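Local coordinates for 3-oxoacyl-[acyl-carrier-protein] synthase (Arabidopsis thaliana, PDB 2IX4) that catalyses the condensation steps of mitochondrial fatty acid synthesis, lengthening acyl chains by two carbons taken from malonyl-ACP, at residues Trp105-Glu110 and Tyr166-Gly170; Gly117-Gly121 and Ala158-Ser163; Ala332-Lys336 and Ile393-Phe398; Thr344-Phe350 and Arg397-Leu401. All coordinates share one frame. Residues are numbered along the deposited sequence.

Interaction 1 of 4, residues Trp105-Glu110 and Tyr166-Gly170; sequences WLPTEE and YGFQG
This is a loop-to-loop contact at the periphery of the thiolase-like fold, where the connection from helix 87-102 to helix 110-114 meets the turn from helix 157-166 into strand 172-173. Neither segment is regular: Trp105 to Pro107 are extended, Glu109 is the N-cap of the helix that begins at Glu110, and Gly167, with positive phi (76°), is the first residue after helix 157-166 to leave helical angles. End to end, the touching parts diverge by 52°, and the CA atoms of Leu106 and Tyr166 lie 7.1 Å apart. Phe168 (chi1 m) presents its ring edge to Pro107, CE2 to CD 3.8 Å, and its CZ lies 4.2 Å from Trp105 CD1; the five-membered ring of Trp105 and the Phe168 ring are near parallel (27°) but slid apart, centroids 5.9 Å apart. Leu106 CD2 reaches Tyr166 CE2 at 3.8 Å. The polar part is a hydrogen bond from Gln169 NE2 to Glu110 OE1 (2.8 Å), the same amide donating to Gly167 O (3.2 Å), while a water donates to Pro107 O (2.7 Å) and Tyr166 O (2.8 Å). Lys294 of the second subunit forms a salt bridge with Glu110 and a hydrogen bond with Gln169, so the polar end belongs to the homodimer interface. Leu100 of helix 87-102 touches Trp105, Tyr166 and Phe168, and Phe168 continues inward to Val118 on strand 116-122 and Val202 on strand 200-207.

Interaction 2 of 4, residues Gly117-Gly121 and Ala158-Ser163; sequences GVSIG and ASGHVS
Val118, Ile120 and Ser159 carry most of this buried helix-on-sheet contact, part of the layered alpha/beta architecture of the thiolase-like fold, in which helix 157-166 covers strand 116-122. Strand and helix segments run roughly antiparallel, at 146° between their N-to-C directions, and their axes approach to 7.4 Å. Closest in register are Ile120 and Ser159, whose CA atoms lie 5.2 Å apart. Alternation along the strand turns Val118 and Ile120 toward the helix, and Ser119 away from it. Val118 (chi1 t) puts CG1 3.7 Å from Ser159 CA and 3.9 Å from Val162 CG1, while its CG2 lies 3.9 Å from Ser163 CB. Ile120 (chi1 m, chi2 t) extends CD1 to 3.8 Å from Val162 CG2 and sets CG2 4.1 Å from Ala158 CB. The small side chains of Ala158 and Ser159 are consistent with so close an approach. A water also links the two elements, donating to Ile120 O (2.6 Å) and accepting a weak bond from Ala158 N (3.0 Å). Ser159 (chi1 m) supplies the direct polar link: its hydroxyl also hydrogen-bonds to the carbonyl of His173 on adjoining strand 172-173, and Ile120 N donates to Ser159 OG at 2.9 Å, with an N-H...O angle of 168°.

Interaction 3 of 4, residues Ala332-Lys336 and Ile393-Phe398; sequences ARAIK and IFDKRF
An Asx turn shapes the loop that packs against helix 325-339. Asp395 OD1 forms an Asx turn with Arg397 N (2.9 Å), extended to an Asx motif by Phe398 N (2.7 Å), and Asp395 N donates to Phe398 O (2.9 Å); the loop doubles back here, and Ile393 and Phe398 both reach the helix. Ala332 and Lys336, one turn apart, face them, with CA atoms 7.5 Å (Ala332-Ile393) and 8.5 Å (Lys336-Phe398) apart. No hydrogen bond crosses the interface. Ala332 CB lies 3.9 Å from Ile393 CG2 and 3.7 Å from Phe394 CZ, and Ile393 CD1 reaches Arg333 CB at 4.0 Å. Phe398 (chi1 t) receives Lys336 CG over one ring face, a CH-pi contact 3.9 Å from the centroid, while Ile335 CG2 approaches the ring edge, 4.3 Å from CE1. Ile335's side chain is about 8 Å from that of His320, a predicted active-site residue. An Asx motif thus orders a loop covering a helix of the ketosynthase's C-terminal half with apolar side chains.

Interaction 4 of 4, residues Thr344-Phe350 and Arg397-Leu401; sequences TSGTLAF and RFMPL
Backbone hydrogen bonding is sparse between these segments: Leu401 N donates to Phe350 O at 2.9 Å, with an N-H...O angle of 166°. The same carbonyl receives a CA-H...O contact from Pro400 CA (3.3 Å). Two waters extend the polar network. One accepts from Phe350 N (3.0 Å) and donates to Leu348 O (3.3 Å) and Met399 O (2.7 Å); the other donates to Arg397 O (2.7 Å) and, weakly, to Gly346 O (3.4 Å). The closest CA pairs are Thr344-Phe398 at 4.7 Å, Gly346-Arg397 at 4.3 Å and Phe350-Pro400 at 5.2 Å. Gly346, with phi 92°, leaves the end of helix 341-344 and lets its CA come within 3.3 Å of Arg397 O; a CB would be tight there. From this turn the chain enters strand 349-351, which pairs in parallel with strand 316-318 in the large mixed sheet of the thiolase-like fold, so the 397-401 loop lies against that strand's entrance. Among aromatic contacts, Phe350 (chi1 p) takes Pro400 CA over its ring face, a CH-pi contact 3.9 Å from the centroid, and meets the Phe398 ring obliquely, planes at 36° and centroids 5.3 Å apart. Apolar side-chain packing brings Phe350 CE2 to 3.6 Å from Phe398 CE1, Phe350 CE1 to 3.7 Å from Pro400 CB, and Ala349 CB to 4.1 Å from Leu401 CD1.

In the fold
The four contacts form two pairs on opposite sides of the chain's centre. Interactions 1 and 2, with centres 13 Å apart, touch through Phe168, which packs on Val118; interaction 2 is nested along the chain inside the loop that interaction 1 closes, and both reach the second subunit. Later in sequence come interactions 3 and 4, with centres only 7 Å apart, which share Arg397 and Phe398 and tie one loop to helix 325-339 and to strand 349-351. The pairs are separated by 38 to 46 Å between centres, yet interactions 2 and 4 reach the same mixed sheet, which thus connects the dimer-facing flank with the distant loop region.

Interaction 1 of 4, residues Trp105-Glu110 and Tyr166-Gly170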
loop_
_atom_site.group_PDB
_atom_site.type_symbol
_atom_site.label_atom_id
_atom_site.label_comp_id
_atom_site.label_asym_id
_atom_site.label_seq_id
_atom_site.Cartn_x
_atom_site.Cartn_y
_atom_site.Cartn_z
ATOM N N TRP A 105 18.508 14.595 11.647
ATOM C CA TRP A 105 18.153 14.931 10.275
ATOM C C TRP A 105 16.882 15.772 10.213
ATOM O O TRP A 105 15.780 15.255 10.039
ATOM C CB TRP A 105 18.017 13.670 9.407
ATOM C CG TRP A 105 17.922 13.986 7.937
ATOM C CD1 TRP A 105 16.836 13.811 7.125
ATOM C CD2 TRP A 105 18.949 14.558 7.115
ATOM N NE1 TRP A 105 17.129 14.229 5.846
ATOM C CE2 TRP A 105 18.419 14.691 5.813
ATOM C CE3 TRP A 105 20.272 14.964 7.352
ATOM C CZ2 TRP A 105 19.162 15.209 4.748
ATOM C CZ3 TRP A 105 21.014 15.486 6.291
ATOM C CH2 TRP A 105 20.454 15.601 5.007
ATOM N N LEU A 106 17.057 17.079 10.364
ATOM C CA LEU A 106 15.974 18.034 10.198
ATOM C C LEU A 106 16.464 19.131 9.252
ATOM O O LEU A 106 16.668 20.270 9.676
ATOM C CB LEU A 106 15.551 18.611 11.560
ATOM C CG LEU A 106 15.028 17.615 12.607
ATOM C CD1 LEU A 106 15.104 18.195 14.018
ATOM C CD2 LEU A 106 13.611 17.148 12.283
ATOM N N PRO A 107 16.667 18.785 7.962
ATOM C CA PRO A 107 17.305 19.731 7.045
ATOM C C PRO A 107 16.466 20.982 6.798
ATOM O O PRO A 107 15.236 20.915 6.766
ATOM C CB PRO A 107 17.454 18.924 5.752
ATOM C CG PRO A 107 16.412 17.875 5.830
ATOM C CD PRO A 107 16.312 17.525 7.282
ATOM N N THR A 108 17.144 22.111 6.643
ATOM C CA THR A 108 16.489 23.369 6.310
ATOM C C THR A 108 16.671 23.695 4.828
ATOM O O THR A 108 15.878 24.439 4.247
ATOM C CB THR A 108 17.051 24.527 7.152
ATOM O OG1 THR A 108 18.473 24.577 6.998
ATOM C CG2 THR A 108 16.716 24.333 8.622
ATOM N N GLU A 109 17.716 23.133 4.224
ATOM C CA GLU A 109 18.059 23.408 2.833
ATOM C C GLU A 109 17.177 22.597 1.896
ATOM O O GLU A 109 16.944 21.410 2.133
ATOM C CB GLU A 109 19.537 23.100 2.575
ATOM C CG GLU A 109 20.513 24.025 3.308
ATOM C CD GLU A 109 20.546 25.436 2.737
ATOM O OE1 GLU A 109 20.705 26.396 3.522
ATOM O OE2 GLU A 109 20.415 25.591 1.502
ATOM N N GLU A 110 16.693 23.244 0.835
ATOM C CA GLU A 110 15.796 22.597 -0.129
ATOM C C GLU A 110 16.460 21.418 -0.833
ATOM O O GLU A 110 15.801 20.422 -1.133
ATOM C CB GLU A 110 15.254 23.604 -1.153
ATOM C CG GLU A 110 14.154 24.535 -0.620
ATOM C CD GLU A 110 12.856 23.811 -0.275
ATOM O OE1 GLU A 110 12.489 22.838 -0.973
ATOM O OE2 GLU A 110 12.193 24.221 0.702
ATOM N N TYR A 166 7.992 18.027 7.653
ATOM C CA TYR A 166 9.428 18.295 7.559
ATOM C C TYR A 166 9.866 18.850 6.200
ATOM O O TYR A 166 11.028 19.215 6.019
ATOM C CB TYR A 166 10.217 17.035 7.927
ATOM C CG TYR A 166 9.824 16.464 9.268
ATOM C CD1 TYR A 166 8.958 15.376 9.357
ATOM C CD2 TYR A 166 10.291 17.034 10.453
ATOM C CE1 TYR A 166 8.581 14.856 10.588
ATOM C CE2 TYR A 166 9.921 16.522 11.689
ATOM C CZ TYR A 166 9.066 15.436 11.748
ATOM O OH TYR A 166 8.694 14.931 12.968
ATOM N N GLY A 167 8.928 18.926 5.258
ATOM C CA GLY A 167 9.207 19.455 3.927
ATOM C C GLY A 167 9.972 18.470 3.065
ATOM O O GLY A 167 10.757 18.871 2.209
ATOM N N PHE A 168 9.738 17.181 3.292
ATOM C CA PHE A 168 10.456 16.131 2.575
ATOM C C PHE A 168 9.843 15.894 1.200
ATOM O O PHE A 168 8.682 15.484 1.092
ATOM C CB PHE A 168 10.500 14.834 3.399
ATOM C CG PHE A 168 11.335 14.925 4.657
ATOM C CD1 PHE A 168 11.103 14.057 5.718
ATOM C CD2 PHE A 168 12.348 15.880 4.783
ATOM C CE1 PHE A 168 11.869 14.124 6.883
ATOM C CE2 PHE A 168 13.118 15.960 5.946
ATOM C CZ PHE A 168 12.878 15.079 6.998
ATOM N N GLN A 169 10.630 16.150 0.155
ATOM C CA GLN A 169 10.127 16.152 -1.221
ATOM C C GLN A 169 10.725 15.051 -2.101
ATOM O O GLN A 169 10.579 15.076 -3.328
ATOM C CB GLN A 169 10.325 17.530 -1.859
ATOM C CG GLN A 169 9.580 18.646 -1.140
ATOM C CD GLN A 169 10.154 20.015 -1.436
ATOM O OE1 GLN A 169 10.012 20.531 -2.541
ATOM N NE2 GLN A 169 10.799 20.616 -0.443
ATOM N N GLY A 170 11.390 14.087 -1.469
ATOM C CA GLY A 170 11.812 12.867 -2.147
ATOM C C GLY A 170 10.612 11.960 -2.341
ATOM O O GLY A 170 9.474 12.389 -2.127
HETATM O O HOH W 1 13.265 19.357 7.656
#

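Interaction 2 of 4, residues Gly117-Gly121 and Ala158-Ser163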
loop_
_atom_site.group_PDB
_atom_site.type_symbol
_atom_site.label_atom_id
_atom_site.label_comp_id
_atom_site.label_asym_id
_atom_site.label_seq_id
_atom_site.Cartn_x
_atom_site.Cartn_y
_atom_site.Cartn_z
ATOM N N GLY A 117 12.969 11.273 1.303
ATOM C CA GLY A 117 11.619 10.768 1.082
ATOM C C GLY A 117 11.017 10.086 2.300
ATOM O O GLY A 117 11.645 9.997 3.363
ATOM N N VAL A 118 9.789 9.603 2.141
ATOM C CA VAL A 118 9.057 8.947 3.223
ATOM C C VAL A 118 8.341 7.715 2.678
ATOM O O VAL A 118 7.702 7.781 1.625
ATOM C CB VAL A 118 8.026 9.902 3.881
ATOM C CG1 VAL A 118 7.419 9.271 5.131
ATOM C CG2 VAL A 118 8.669 11.244 4.240
ATOM N N SER A 119 8.467 6.597 3.393
ATOM C CA SER A 119 7.760 5.356 3.066
ATOM C C SER A 119 7.250 4.680 4.341
ATOM O O SER A 119 7.889 3.771 4.880
ATOM C CB SER A 119 8.654 4.406 2.266
ATOM O OG SER A 119 7.914 3.280 1.806
ATOM N N ILE A 120 6.101 5.142 4.823
ATOM C CA ILE A 120 5.485 4.600 6.033
ATOM C C ILE A 120 4.082 4.124 5.685
ATOM O O ILE A 120 3.194 4.933 5.407
ATOM C CB ILE A 120 5.426 5.650 7.177
ATOM C CG1 ILE A 120 6.827 6.175 7.508
ATOM C CG2 ILE A 120 4.757 5.058 8.432
ATOM C CD1 ILE A 120 6.835 7.431 8.369
ATOM N N GLY A 121 3.889 2.811 5.684
ATOM C CA GLY A 121 2.600 2.237 5.335
ATOM C C GLY A 121 1.757 1.869 6.539
ATOM O O GLY A 121 2.271 1.659 7.636
ATOM N N ALA A 158 0.028 8.511 6.323
ATOM C CA ALA A 158 1.109 8.689 7.296
ATOM C C ALA A 158 2.353 9.285 6.627
ATOM O O ALA A 158 2.963 10.213 7.162
ATOM C CB ALA A 158 1.437 7.377 8.001
ATOM N N SER A 159 2.702 8.761 5.451
ATOM C CA SER A 159 3.773 9.321 4.618
ATOM C C SER A 159 3.508 10.770 4.232
ATOM O O SER A 159 4.422 11.596 4.255
ATOM C CB SER A 159 3.962 8.496 3.343
ATOM O OG SER A 159 4.444 7.205 3.641
ATOM N N GLY A 160 2.259 11.067 3.867
ATOM C CA GLY A 160 1.846 12.418 3.503
ATOM C C GLY A 160 2.056 13.417 4.626
ATOM O O GLY A 160 2.622 14.491 4.410
ATOM N N HIS A 161 1.612 13.055 5.829
ATOM C CA HIS A 161 1.721 13.939 6.995
ATOM C C HIS A 161 3.159 14.129 7.472
ATOM O O HIS A 161 3.527 15.218 7.912
ATOM C CB HIS A 161 0.841 13.433 8.134
ATOM C CG HIS A 161 -0.618 13.674 7.914
ATOM N ND1 HIS A 161 -1.293 14.726 8.494
ATOM C CD2 HIS A 161 -1.531 13.006 7.169
ATOM C CE1 HIS A 161 -2.560 14.689 8.123
ATOM N NE2 HIS A 161 -2.730 13.657 7.317
ATOM N N VAL A 162 3.962 13.070 7.390
ATOM C CA VAL A 162 5.384 13.146 7.740
ATOM C C VAL A 162 6.141 14.053 6.760
ATOM O O VAL A 162 6.844 14.973 7.183
ATOM C CB VAL A 162 6.039 11.733 7.852
ATOM C CG1 VAL A 162 7.554 11.832 8.045
ATOM C CG2 VAL A 162 5.417 10.948 9.005
ATOM N N SER A 163 5.969 13.811 5.460
ATOM C CA SER A 163 6.617 14.625 4.427
ATOM C C SER A 163 6.254 16.103 4.544
ATOM O O SER A 163 7.123 16.964 4.432
ATOM C CB SER A 163 6.274 14.108 3.029
ATOM O OG SER A 163 4.879 14.153 2.804
HETATM O O HOH W 2 0.674 5.672 5.582
#

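Interaction 3 of 4, residues Ala332-Lys336 and Ile393-Phe398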
loop_
_atom_site.group_PDB
_atom_site.type_symbol
_atom_site.label_atom_id
_atom_site.label_comp_id
_atom_site.label_asym_id
_atom_site.label_seq_id
_atom_site.Cartn_x
_atom_site.Cartn_y
_atom_site.Cartn_z
ATOM N N ALA A 332 8.889 -22.245 12.165
ATOM C CA ALA A 332 9.902 -23.058 12.842
ATOM C C ALA A 332 10.496 -24.086 11.882
ATOM O O ALA A 332 11.714 -24.265 11.826
ATOM C CB ALA A 332 9.304 -23.753 14.064
ATOM N N ARG A 333 9.620 -24.744 11.125
ATOM C CA ARG A 333 10.007 -25.701 10.091
ATOM C C ARG A 333 10.876 -25.028 9.024
ATOM O O ARG A 333 11.888 -25.583 8.592
ATOM C CB ARG A 333 8.749 -26.294 9.459
ATOM C CG ARG A 333 8.905 -27.702 8.929
ATOM C CD ARG A 333 7.546 -28.346 8.670
ATOM N NE ARG A 333 6.808 -28.616 9.907
ATOM C CZ ARG A 333 5.643 -28.060 10.239
ATOM N NH1 ARG A 333 5.046 -27.192 9.430
ATOM N NH2 ARG A 333 5.064 -28.384 11.388
ATOM N N ALA A 334 10.479 -23.822 8.624
ATOM C CA ALA A 334 11.199 -23.037 7.625
ATOM C C ALA A 334 12.579 -22.586 8.115
ATOM O O ALA A 334 13.543 -22.590 7.346
ATOM C CB ALA A 334 10.369 -21.838 7.197
ATOM N N ILE A 335 12.665 -22.201 9.390
ATOM C CA ILE A 335 13.943 -21.839 10.012
ATOM C C ILE A 335 14.886 -23.051 10.055
ATOM O O ILE A 335 16.088 -22.915 9.819
ATOM C CB ILE A 335 13.751 -21.203 11.421
ATOM C CG1 ILE A 335 13.061 -19.841 11.295
ATOM C CG2 ILE A 335 15.093 -21.050 12.149
ATOM C CD1 ILE A 335 12.534 -19.267 12.612
ATOM N N LYS A 336 14.331 -24.229 10.333
ATOM C CA LYS A 336 15.088 -25.482 10.265
ATOM C C LYS A 336 15.616 -25.776 8.865
ATOM O O LYS A 336 16.729 -26.280 8.717
ATOM C CB LYS A 336 14.250 -26.668 10.756
ATOM C CG LYS A 336 14.782 -27.329 12.024
ATOM C CD LYS A 336 14.018 -28.605 12.381
ATOM C CE LYS A 336 14.451 -29.785 11.520
ATOM N NZ LYS A 336 13.842 -31.071 11.969
ATOM N N ILE A 393 8.246 -29.642 17.695
ATOM C CA ILE A 393 9.316 -29.459 16.709
ATOM C C ILE A 393 10.656 -29.122 17.381
ATOM O O ILE A 393 11.722 -29.452 16.860
ATOM C CB ILE A 393 8.949 -28.393 15.626
ATOM C CG1 ILE A 393 9.842 -28.551 14.388
ATOM C CG2 ILE A 393 9.020 -26.966 16.189
ATOM C CD1 ILE A 393 9.287 -27.912 13.130
ATOM N N PHE A 394 10.583 -28.486 18.547
ATOM C CA PHE A 394 11.769 -28.052 19.272
ATOM C C PHE A 394 12.323 -29.135 20.190
ATOM O O PHE A 394 11.579 -29.980 20.698
ATOM C CB PHE A 394 11.469 -26.786 20.078
ATOM C CG PHE A 394 11.008 -25.626 19.239
ATOM C CD1 PHE A 394 9.726 -25.112 19.388
ATOM C CD2 PHE A 394 11.857 -25.049 18.297
ATOM C CE1 PHE A 394 9.297 -24.038 18.615
ATOM C CE2 PHE A 394 11.435 -23.978 17.518
ATOM C CZ PHE A 394 10.155 -23.470 17.680
ATOM N N ASP A 395 13.637 -29.106 20.387
ATOM C CA ASP A 395 14.305 -30.004 21.325
ATOM C C ASP A 395 15.317 -29.230 22.168
ATOM O O ASP A 395 15.382 -28.000 22.094
ATOM C CB ASP A 395 14.958 -31.191 20.596
ATOM C CG ASP A 395 16.049 -30.771 19.610
ATOM O OD1 ASP A 395 16.696 -29.717 19.801
ATOM O OD2 ASP A 395 16.275 -31.520 18.638
ATOM N N LYS A 396 16.106 -29.955 22.955
ATOM C CA LYS A 396 17.114 -29.357 23.838
ATOM C C LYS A 396 18.004 -28.311 23.156
ATOM O O LYS A 396 18.347 -27.293 23.762
ATOM C CB LYS A 396 17.957 -30.453 24.507
ATOM C CG LYS A 396 18.438 -31.568 23.572
ATOM C CD LYS A 396 18.588 -32.885 24.326
ATOM C CE LYS A 396 19.454 -33.883 23.565
ATOM N NZ LYS A 396 20.909 -33.551 23.657
ATOM N N ARG A 397 18.349 -28.557 21.894
ATOM C CA ARG A 397 19.225 -27.667 21.134
ATOM C C ARG A 397 18.446 -26.652 20.287
ATOM O O ARG A 397 18.628 -25.440 20.439
ATOM C CB ARG A 397 20.190 -28.483 20.267
ATOM C CG ARG A 397 21.318 -29.142 21.053
ATOM C CD ARG A 397 21.978 -30.271 20.277
ATOM N NE ARG A 397 21.132 -31.465 20.216
ATOM C CZ ARG A 397 20.622 -31.980 19.099
ATOM N NH1 ARG A 397 20.873 -31.420 17.920
ATOM N NH2 ARG A 397 19.864 -33.068 19.159
ATOM N N PHE A 398 17.588 -27.153 19.400
ATOM C CA PHE A 398 16.758 -26.300 18.548
ATOM C C PHE A 398 15.570 -25.765 19.347
ATOM O O PHE A 398 14.574 -26.462 19.532
ATOM C CB PHE A 398 16.302 -27.072 17.302
ATOM C CG PHE A 398 15.478 -26.260 16.345
ATOM C CD1 PHE A 398 15.933 -25.030 15.877
ATOM C CD2 PHE A 398 14.252 -26.735 15.894
ATOM C CE1 PHE A 398 15.174 -24.280 14.988
ATOM C CE2 PHE A 398 13.486 -25.993 15.007
ATOM C CZ PHE A 398 13.947 -24.764 14.552
#

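Interaction 4 of 4, residues Thr344-Phe350 and Arg397-Leu401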
loop_
_atom_site.group_PDB
_atom_site.type_symbol
_atom_site.label_atom_id
_atom_site.label_comp_id
_atom_site.label_asym_id
_atom_site.label_seq_id
_atom_site.Cartn_x
_atom_site.Cartn_y
_atom_site.Cartn_z
ATOM N N THR A 344 19.764 -26.512 14.318
ATOM C CA THR A 344 19.519 -27.747 15.075
ATOM C C THR A 344 20.584 -28.047 16.132
ATOM O O THR A 344 20.354 -28.860 17.028
ATOM C CB THR A 344 19.361 -28.977 14.147
ATOM O OG1 THR A 344 20.562 -29.171 13.391
ATOM C CG2 THR A 344 18.180 -28.795 13.196
ATOM N N SER A 345 21.744 -27.399 16.020
ATOM C CA SER A 345 22.819 -27.550 17.004
ATOM C C SER A 345 22.638 -26.600 18.190
ATOM O O SER A 345 23.302 -26.748 19.217
ATOM C CB SER A 345 24.188 -27.319 16.355
ATOM O OG SER A 345 24.349 -25.966 15.956
ATOM N N GLY A 346 21.742 -25.629 18.035
ATOM C CA GLY A 346 21.477 -24.643 19.076
ATOM C C GLY A 346 22.324 -23.389 18.961
ATOM O O GLY A 346 22.258 -22.513 19.825
ATOM N N THR A 347 23.116 -23.306 17.892
ATOM C CA THR A 347 23.982 -22.152 17.643
ATOM C C THR A 347 23.170 -20.902 17.297
ATOM O O THR A 347 23.466 -19.811 17.789
ATOM C CB THR A 347 25.011 -22.438 16.522
ATOM O OG1 THR A 347 25.708 -23.658 16.806
ATOM C CG2 THR A 347 26.023 -21.299 16.405
ATOM N N LEU A 348 22.150 -21.067 16.454
ATOM C CA LEU A 348 21.295 -19.950 16.056
ATOM C C LEU A 348 20.387 -19.503 17.198
ATOM O O LEU A 348 19.670 -20.317 17.790
ATOM C CB LEU A 348 20.453 -20.310 14.819
ATOM C CG LEU A 348 19.416 -19.287 14.329
ATOM C CD1 LEU A 348 20.071 -18.078 13.656
ATOM C CD2 LEU A 348 18.415 -19.939 13.390
ATOM N N ALA A 349 20.432 -18.208 17.499
ATOM C CA ALA A 349 19.513 -17.600 18.451
ATOM C C ALA A 349 18.295 -17.085 17.704
ATOM O O ALA A 349 18.428 -16.382 16.704
ATOM C CB ALA A 349 20.192 -16.463 19.205
ATOM N N PHE A 350 17.109 -17.451 18.178
ATOM C CA PHE A 350 15.876 -16.921 17.607
ATOM C C PHE A 350 14.775 -16.767 18.646
ATOM O O PHE A 350 14.703 -17.527 19.610
ATOM C CB PHE A 350 15.406 -17.749 16.401
ATOM C CG PHE A 350 14.961 -19.137 16.745
ATOM C CD1 PHE A 350 13.610 -19.426 16.899
ATOM C CD2 PHE A 350 15.889 -20.162 16.896
ATOM C CE1 PHE A 350 13.191 -20.714 17.210
ATOM C CE2 PHE A 350 15.480 -21.455 17.210
ATOM C CZ PHE A 350 14.129 -21.730 17.368
ATOM N N ARG A 397 18.349 -28.557 21.894
ATOM C CA ARG A 397 19.225 -27.667 21.134
ATOM C C ARG A 397 18.446 -26.652 20.287
ATOM O O ARG A 397 18.628 -25.440 20.439
ATOM C CB ARG A 397 20.190 -28.483 20.267
ATOM C CG ARG A 397 21.318 -29.142 21.053
ATOM C CD ARG A 397 21.978 -30.271 20.277
ATOM N NE ARG A 397 21.132 -31.465 20.216
ATOM C CZ ARG A 397 20.622 -31.980 19.099
ATOM N NH1 ARG A 397 20.873 -31.420 17.920
ATOM N NH2 ARG A 397 19.864 -33.068 19.159
ATOM N N PHE A 398 17.588 -27.153 19.400
ATOM C CA PHE A 398 16.758 -26.300 18.548
ATOM C C PHE A 398 15.570 -25.765 19.347
ATOM O O PHE A 398 14.574 -26.462 19.532
ATOM C CB PHE A 398 16.302 -27.072 17.302
ATOM C CG PHE A 398 15.478 -26.260 16.345
ATOM C CD1 PHE A 398 15.933 -25.030 15.877
ATOM C CD2 PHE A 398 14.252 -26.735 15.894
ATOM C CE1 PHE A 398 15.174 -24.280 14.988
ATOM C CE2 PHE A 398 13.486 -25.993 15.007
ATOM C CZ PHE A 398 13.947 -24.764 14.552
ATOM N N MET A 399 15.692 -24.525 19.817
ATOM C CA MET A 399 14.781 -23.964 20.816
ATOM C C MET A 399 14.805 -22.434 20.779
ATOM O O MET A 399 15.883 -21.839 20.740
ATOM C CB MET A 399 15.196 -24.462 22.211
ATOM C CG MET A 399 14.282 -24.070 23.365
ATOM S SD MET A 399 12.668 -24.878 23.324
ATOM C CE MET A 399 13.073 -26.567 23.762
ATOM N N PRO A 400 13.618 -21.789 20.792
ATOM C CA PRO A 400 13.586 -20.328 20.864
ATOM C C PRO A 400 14.058 -19.817 22.223
ATOM O O PRO A 400 13.929 -20.528 23.222
ATOM C CB PRO A 400 12.106 -19.996 20.659
ATOM C CG PRO A 400 11.377 -21.215 21.114
ATOM C CD PRO A 400 12.261 -22.366 20.732
ATOM N N LEU A 401 14.594 -18.600 22.249
ATOM C CA LEU A 401 15.078 -17.988 23.485
ATOM C C LEU A 401 13.926 -17.696 24.432
ATOM O O LEU A 401 12.897 -17.168 24.015
ATOM C CB LEU A 401 15.840 -16.688 23.195
ATOM C CG LEU A 401 17.077 -16.696 22.288
ATOM C CD1 LEU A 401 17.626 -15.281 22.165
ATOM C CD2 LEU A 401 18.159 -17.646 22.781
HETATM O O HOH W 3 19.490 -23.220 21.714
HETATM O O HOH W 4 17.436 -19.721 20.075
#